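Local coordinates for D-alanyl-D-alanine carboxypeptidase DacB2 (Mycobacterium tuberculosis H37Rv, PDB 4RYE), which shows D,D-carboxypeptidase activity and probably cleaves the terminal D-Ala-D-Ala of peptidoglycan stem peptides during cell-wall biogenesis, at residues Ala214-Val220 against Ile232-Leu238. Numbering follows the deposited sequence.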
ATOM      1  N   ALA A 214      14.424   8.489   1.074  1.00 31.77           N
ATOM      2  CA  ALA A 214      14.788   7.980  -0.249  1.00 35.19           C
ATOM      3  C   ALA A 214      13.585   7.799  -1.184  1.00 28.63           C
ATOM      4  O   ALA A 214      13.701   8.008  -2.392  1.00 26.58           O
ATOM      5  CB  ALA A 214      15.567   6.670  -0.122  1.00 34.61           C
ATOM      6  N   ALA A 215      12.440   7.399  -0.631  1.00 23.20           N
ATOM      7  CA  ALA A 215      11.240   7.167  -1.434  1.00 21.56           C
ATOM      8  C   ALA A 215      10.463   8.439  -1.720  1.00 24.46           C
ATOM      9  O   ALA A 215       9.681   8.493  -2.681  1.00 24.92           O
ATOM     10  CB  ALA A 215      10.321   6.169  -0.736  1.00 20.56           C
ATOM     11  N   ARG A 216      10.657   9.446  -0.874  1.00 22.81           N
ATOM     12  CA  ARG A 216       9.725  10.569  -0.787  1.00 26.13           C
ATOM     13  C   ARG A 216       8.314  10.013  -0.530  1.00 25.61           C
ATOM     14  O   ARG A 216       8.175   8.985   0.141  1.00 24.06           O
ATOM     15  CB  ARG A 216       9.820  11.465  -2.030  1.00 27.76           C
ATOM     16  CG  ARG A 216      11.214  12.077  -2.176  1.00 27.81           C
ATOM     17  CD  ARG A 216      11.398  12.884  -3.444  1.00 32.87           C
ATOM     18  NE  ARG A 216      12.762  13.403  -3.495  1.00 35.83           N
ATOM     19  CZ  ARG A 216      13.211  14.281  -4.385  1.00 41.17           C
ATOM     20  NH1 ARG A 216      12.402  14.753  -5.323  1.00 38.57           N
ATOM     21  NH2 ARG A 216      14.475  14.684  -4.327  1.00 41.66           N
ATOM     22  N   LYS A 217       7.270  10.660  -1.036  1.00 20.99           N
ATOM     23  CA  LYS A 217       5.910  10.187  -0.721  1.00 21.75           C
ATOM     24  C   LYS A 217       5.434   9.145  -1.703  1.00 19.08           C
ATOM     25  O   LYS A 217       5.595   9.308  -2.913  1.00 18.62           O
ATOM     26  CB  LYS A 217       4.906  11.345  -0.695  1.00 23.05           C
ATOM     27  CG  LYS A 217       5.283  12.491   0.233  1.00 26.05           C
ATOM     28  CD  LYS A 217       4.101  13.422   0.464  1.00 32.26           C
ATOM     29  CE  LYS A 217       2.971  12.647   1.118  1.00 37.30           C
ATOM     30  NZ  LYS A 217       1.906  13.510   1.653  1.00 47.05           N
ATOM     31  N   THR A 218       4.841   8.066  -1.192  1.00 19.62           N
ATOM     32  CA  THR A 218       4.240   7.062  -2.065  1.00 16.17           C
ATOM     33  C   THR A 218       2.791   6.784  -1.652  1.00 15.50           C
ATOM     34  O   THR A 218       2.394   7.027  -0.513  1.00 17.80           O
ATOM     35  CB  THR A 218       5.037   5.741  -2.062  1.00 20.64           C
ATOM     36  OG1 THR A 218       5.089   5.222  -0.726  1.00 16.97           O
ATOM     37  CG2 THR A 218       6.464   5.953  -2.577  1.00 22.49           C
ATOM     38  N   PHE A 219       2.010   6.250  -2.578  1.00 15.25           N
ATOM     39  CA  PHE A 219       0.638   5.895  -2.283  1.00 15.82           C
ATOM     40  C   PHE A 219       0.139   4.928  -3.329  1.00 17.30           C
ATOM     41  O   PHE A 219       0.491   5.032  -4.510  1.00 17.99           O
ATOM     42  CB  PHE A 219      -0.263   7.140  -2.259  1.00 21.14           C
ATOM     43  CG  PHE A 219      -1.726   6.821  -2.070  1.00 19.12           C
ATOM     44  CD1 PHE A 219      -2.231   6.553  -0.806  1.00 21.13           C
ATOM     45  CD2 PHE A 219      -2.592   6.789  -3.154  1.00 17.60           C
ATOM     46  CE1 PHE A 219      -3.576   6.256  -0.622  1.00 21.83           C
ATOM     47  CE2 PHE A 219      -3.936   6.488  -2.983  1.00 19.92           C
ATOM     48  CZ  PHE A 219      -4.429   6.222  -1.714  1.00 21.26           C
ATOM     49  N   VAL A 220      -0.670   3.980  -2.881  1.00 16.05           N
ATOM     50  CA  VAL A 220      -1.402   3.098  -3.774  1.00 14.50           C
ATOM     51  C   VAL A 220      -2.797   2.951  -3.178  1.00 12.07           C
ATOM     52  O   VAL A 220      -2.955   2.911  -1.965  1.00 16.72           O
ATOM     53  CB  VAL A 220      -0.706   1.718  -3.942  1.00 16.18           C
ATOM     54  CG1 VAL A 220      -0.613   0.965  -2.598  1.00 14.37           C
ATOM     55  CG2 VAL A 220      -1.435   0.885  -4.978  1.00 14.27           C
ATOM     56  N   ILE A 232      -4.988   3.303  -8.344  1.00 11.18           N
ATOM     57  CA  ILE A 232      -3.935   4.235  -8.728  1.00 13.27           C
ATOM     58  C   ILE A 232      -2.732   4.017  -7.848  1.00 16.87           C
ATOM     59  O   ILE A 232      -2.840   3.447  -6.760  1.00 14.56           O
ATOM     60  CB  ILE A 232      -4.369   5.708  -8.589  1.00 14.83           C
ATOM     61  CG1 ILE A 232      -4.599   6.057  -7.118  1.00 18.57           C
ATOM     62  CG2 ILE A 232      -5.602   5.996  -9.436  1.00 17.37           C
ATOM     63  CD1 ILE A 232      -4.868   7.547  -6.864  1.00 23.30           C
ATOM     64  N   ALA A 233      -1.580   4.460  -8.335  1.00 12.86           N
ATOM     65  CA  ALA A 233      -0.378   4.518  -7.514  1.00 15.27           C
ATOM     66  C   ALA A 233       0.370   5.787  -7.861  1.00 15.00           C
ATOM     67  O   ALA A 233       0.289   6.277  -8.987  1.00 16.31           O
ATOM     68  CB  ALA A 233       0.497   3.287  -7.725  1.00 12.26           C
HETATM   69  N   MSE A 234       1.069   6.336  -6.880  1.00 13.25           N
HETATM   70  CA  MSE A 234       1.800   7.576  -7.047  1.00 15.46           C
HETATM   71  C   MSE A 234       3.112   7.410  -6.297  1.00 17.51           C
HETATM   72  O   MSE A 234       3.117   6.926  -5.169  1.00 14.74           O
HETATM   73  CB  MSE A 234       0.988   8.729  -6.453  1.00 16.88           C
HETATM   74  CG  MSE A 234      -0.293   9.019  -7.208  1.00 21.40           C
HETATM   75 SE   MSE A 234      -1.637   9.927  -6.105  0.79 29.42          SE
HETATM   76  CE  MSE A 234      -0.540  11.375  -5.407  1.00 29.59           C
HETATM   77  N   MSE A 235       4.227   7.769  -6.923  1.00 16.81           N
HETATM   78  CA  MSE A 235       5.521   7.586  -6.276  1.00 16.13           C
HETATM   79  C   MSE A 235       6.396   8.823  -6.349  1.00 18.36           C
HETATM   80  O   MSE A 235       6.200   9.699  -7.205  1.00 21.50           O
HETATM   81  CB  MSE A 235       6.295   6.418  -6.904  1.00 18.93           C
HETATM   82  CG  MSE A 235       5.534   5.119  -7.063  1.00 15.08           C
HETATM   83 SE   MSE A 235       6.797   3.684  -7.539  0.76 22.70          SE
HETATM   84  CE  MSE A 235       7.531   3.319  -5.756  1.00 17.06           C
ATOM     85  N   TYR A 236       7.372   8.872  -5.446  1.00 22.55           N
ATOM     86  CA  TYR A 236       8.471   9.826  -5.517  1.00 24.15           C
ATOM     87  C   TYR A 236       8.021  11.284  -5.583  1.00 27.44           C
ATOM     88  O   TYR A 236       8.475  12.047  -6.440  1.00 24.53           O
ATOM     89  CB  TYR A 236       9.370   9.495  -6.710  1.00 22.63           C
ATOM     90  CG  TYR A 236      10.774   9.989  -6.535  1.00 23.35           C
ATOM     91  CD1 TYR A 236      11.561   9.520  -5.495  1.00 24.18           C
ATOM     92  CD2 TYR A 236      11.315  10.922  -7.401  1.00 27.48           C
ATOM     93  CE1 TYR A 236      12.858   9.969  -5.322  1.00 29.79           C
ATOM     94  CE2 TYR A 236      12.608  11.378  -7.241  1.00 33.47           C
ATOM     95  CZ  TYR A 236      13.375  10.899  -6.198  1.00 36.57           C
ATOM     96  OH  TYR A 236      14.667  11.348  -6.026  1.00 37.31           O
ATOM     97  N   GLY A 237       7.144  11.677  -4.666  1.00 24.74           N
ATOM     98  CA  GLY A 237       6.590  13.017  -4.704  1.00 22.20           C
ATOM     99  C   GLY A 237       6.806  13.810  -3.440  1.00 26.14           C
ATOM    100  O   GLY A 237       6.946  13.242  -2.355  1.00 27.32           O
ATOM    101  N   LEU A 238       6.851  15.133  -3.585  1.00 26.57           N
ATOM    102  CA  LEU A 238       6.920  16.024  -2.443  1.00 34.46           C
ATOM    103  C   LEU A 238       5.907  17.148  -2.618  1.00 33.18           C
ATOM    104  O   LEU A 238       5.825  17.758  -3.686  1.00 36.90           O
ATOM    105  CB  LEU A 238       8.331  16.598  -2.289  1.00 40.63           C
ATOM    106  CG  LEU A 238       9.418  15.600  -1.888  1.00 43.50           C
ATOM    107  CD1 LEU A 238      10.785  16.263  -1.871  1.00 45.50           C
ATOM    108  CD2 LEU A 238       9.105  14.965  -0.541  1.00 43.92           C
TER
HETATM  109  O   HOH W   1      10.076  14.453  -6.033  1.00 37.54           O
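Two pairs of backbone hydrogen bonds tie these antiparallel strands. Phe219 N to Met234 O (2.9 Å) and Met234 N to Phe219 O (2.8 Å) form one; Lys217 N to Gly237 O (2.9 Å) and a weak Gly237 N to Lys217 O (3.3 Å) the other. Between them the register slips by one: Tyr236 and Gly237 both face Lys217, a G1 beta bulge. Tyr236 takes the left-handed conformation of position 1, where glycine is usual; Gly237, at position 2, is extended. The strands form a hairpin in the antiparallel sheet of this beta-lactamase-like penicillin-binding protein. Thr218, small and polar, lies near the inferred nucleophile Ser47 and bonds through OG1 to Pro45 O. On one face compact Val220 and Ala233 (CG2 to CB 4.1 Å) leave room for helix 155-166; on the other large Phe219 reaches Ile232 (CE2 to CD1 4.1 Å), beside helix 246-259. At the bulge, Arg216's flat guanidinium stacks on the Tyr236 ring (centres 4.5 Å apart), and a water bridges Arg216 NH1 to Tyr236 O.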